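Local coordinates for kelch domain-containing protein (Colletotrichum graminicola M1.001, PDB 5C86) that probably oxidises alcohols as a copper-dependent enzyme of the galactose oxidase and glyoxal oxidase family, seen here in its metal-free form, at residues 400-405 with 444-449. Sequence-based numbering, arbitrary orientation.
Sequences PITITM and SFTVNV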
loop_
_atom_site.group_PDB
_atom_site.type_symbol
_atom_site.label_atom_id
_atom_site.label_comp_id
_atom_site.label_asym_id
_atom_site.label_seq_id
_atom_site.Cartn_x
_atom_site.Cartn_y
_atom_site.Cartn_z
ATOM N N PRO A 400 -15.417 14.771 14.997
ATOM C CA PRO A 400 -16.065 15.273 13.831
ATOM C C PRO A 400 -15.131 16.098 12.959
ATOM O O PRO A 400 -14.215 16.734 13.452
ATOM C CB PRO A 400 -17.183 16.180 14.415
ATOM C CG PRO A 400 -16.533 16.762 15.637
ATOM C CD PRO A 400 -15.710 15.616 16.187
ATOM N N ILE A 401 -15.422 16.103 11.641
ATOM C CA ILE A 401 -14.801 16.974 10.669
ATOM C C ILE A 401 -15.944 17.532 9.819
ATOM O O ILE A 401 -16.739 16.763 9.247
ATOM C CB ILE A 401 -13.879 16.232 9.739
ATOM C CG1 ILE A 401 -12.718 15.633 10.511
ATOM C CG2 ILE A 401 -13.240 17.182 8.708
ATOM C CD1 ILE A 401 -11.852 14.750 9.587
ATOM N N THR A 402 -16.038 18.845 9.723
ATOM C CA THR A 402 -16.948 19.459 8.812
ATOM C C THR A 402 -16.187 19.797 7.506
ATOM O O THR A 402 -15.148 20.489 7.563
ATOM C CB THR A 402 -17.608 20.728 9.397
ATOM O OG1 THR A 402 -18.362 20.341 10.563
ATOM C CG2 THR A 402 -18.567 21.356 8.413
ATOM N N ILE A 403 -16.735 19.351 6.392
ATOM C CA ILE A 403 -16.171 19.460 5.063
ATOM C C ILE A 403 -17.036 20.488 4.355
ATOM O O ILE A 403 -18.231 20.229 4.224
ATOM C CB ILE A 403 -16.219 18.137 4.338
ATOM C CG1 ILE A 403 -15.512 17.033 5.131
ATOM C CG2 ILE A 403 -15.637 18.308 2.900
ATOM C CD1 ILE A 403 -16.106 15.673 5.000
ATOM N N THR A 404 -16.466 21.562 3.865
ATOM C CA THR A 404 -17.324 22.536 3.098
ATOM C C THR A 404 -16.935 22.432 1.622
ATOM O O THR A 404 -15.783 22.607 1.291
ATOM C CB THR A 404 -17.046 23.931 3.594
ATOM O OG1 THR A 404 -17.337 23.980 5.003
ATOM C CG2 THR A 404 -17.921 24.922 2.869
ATOM N N MET A 405 -17.906 22.105 0.808
ATOM C CA MET A 405 -17.796 21.941 -0.639
ATOM C C MET A 405 -18.018 23.266 -1.297
ATOM O O MET A 405 -18.852 24.070 -0.858
ATOM C CB MET A 405 -18.766 20.904 -1.159
ATOM C CG MET A 405 -18.667 19.541 -0.451
ATOM S SD MET A 405 -16.984 18.848 -0.518
ATOM C CE MET A 405 -16.840 18.663 -2.292
ATOM N N SER A 444 -21.982 22.227 3.324
ATOM C CA SER A 444 -21.218 21.818 4.486
ATOM C C SER A 444 -21.806 20.441 4.911
ATOM O O SER A 444 -23.033 20.246 4.949
ATOM C CB SER A 444 -21.408 22.802 5.633
ATOM O OG SER A 444 -20.614 23.948 5.314
ATOM N N PHE A 445 -20.906 19.477 5.147
ATOM C CA PHE A 445 -21.234 18.132 5.548
ATOM C C PHE A 445 -20.369 17.762 6.695
ATOM O O PHE A 445 -19.150 17.968 6.647
ATOM C CB PHE A 445 -21.052 17.148 4.451
ATOM C CG PHE A 445 -21.982 17.340 3.329
ATOM C CD1 PHE A 445 -21.724 18.325 2.400
ATOM C CD2 PHE A 445 -23.122 16.548 3.210
ATOM C CE1 PHE A 445 -22.627 18.547 1.380
ATOM C CE2 PHE A 445 -24.014 16.772 2.176
ATOM C CZ PHE A 445 -23.743 17.812 1.305
ATOM N N THR A 446 -20.924 17.127 7.719
ATOM C CA THR A 446 -20.090 16.752 8.824
ATOM C C THR A 446 -20.033 15.226 8.897
ATOM O O THR A 446 -21.043 14.562 8.802
ATOM C CB THR A 446 -20.606 17.337 10.162
ATOM O OG1 THR A 446 -20.582 18.792 10.050
ATOM C CG2 THR A 446 -19.764 16.866 11.341
ATOM N N VAL A 447 -18.838 14.717 9.046
ATOM C CA VAL A 447 -18.538 13.297 9.198
ATOM C C VAL A 447 -17.911 13.080 10.553
ATOM O O VAL A 447 -17.428 14.026 11.193
ATOM C CB VAL A 447 -17.539 12.796 8.096
ATOM C CG1 VAL A 447 -18.153 12.919 6.734
ATOM C CG2 VAL A 447 -16.152 13.472 8.170
ATOM N N ASN A 448 -17.848 11.821 10.974
ATOM C CA ASN A 448 -17.022 11.536 12.133
ATOM C C ASN A 448 -16.014 10.459 11.741
ATOM O O ASN A 448 -16.340 9.435 11.127
ATOM C CB ASN A 448 -17.844 10.951 13.292
ATOM C CG ASN A 448 -18.787 11.896 13.951
ATOM O OD1 ASN A 448 -18.821 13.129 13.719
ATOM N ND2 ASN A 448 -19.544 11.319 14.871
ATOM N N VAL A 449 -14.809 10.620 12.253
ATOM C CA VAL A 449 -13.789 9.574 12.121
ATOM C C VAL A 449 -14.222 8.349 12.938
ATOM O O VAL A 449 -14.706 8.588 14.028
ATOM C CB VAL A 449 -12.463 10.072 12.604
ATOM C CG1 VAL A 449 -11.433 8.966 12.606
ATOM C CG2 VAL A 449 -11.993 11.203 11.711
#
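Thr402 and Thr446 meet through their hydroxyls in a non-hydrogen-bonded pair of two antiparallel strands, 400-405 and 444-448, with OG1 2.8 Å from OG1 in a hydrogen bond that either could donate. Both hydroxyls lie anti to their own carbonyl carbon, beside the backbone N (chi1 -62° and -61°), which turns each oxygen to the partner strand. Two residues along on the same partly exposed face, Thr404 OG1 and Ser444 OG repeat the pairing at a longer 3.3 Å, again with the donor open.

The opposite face is buried and apolar. Ile403 leans diagonally away from its partner Phe445 toward Val447, so that CD1 rests against both methyls, 3.8 Å from CG1. Val447 holds CG2 in the crowded position between N and carbonyl carbon, where it packs 3.9 Å from Ile401 CB. Farther along, Ile401 CD1 touches Val449 CG2. Between the faces, Ile401 pairs with Val447 and Ile403 with Phe445, each through two nearly straight backbone N-H...O bonds, the shortest being Ile403 N to Phe445 O at 2.8 Å.

The pair belongs to the C-terminal early-set domain, an immunoglobulin-like beta sandwich, away from the copper ligands. Strand 387-390 flanks 400-405 and strand 431-438 flanks 444-448, placing both strands inside their sheet. Leu463 on strand 459-466 packs against both isoleucines, Phe478 on strand 476-481 meets Ile401, and the Phe445 ring meets that of Phe413 on strand 412-422.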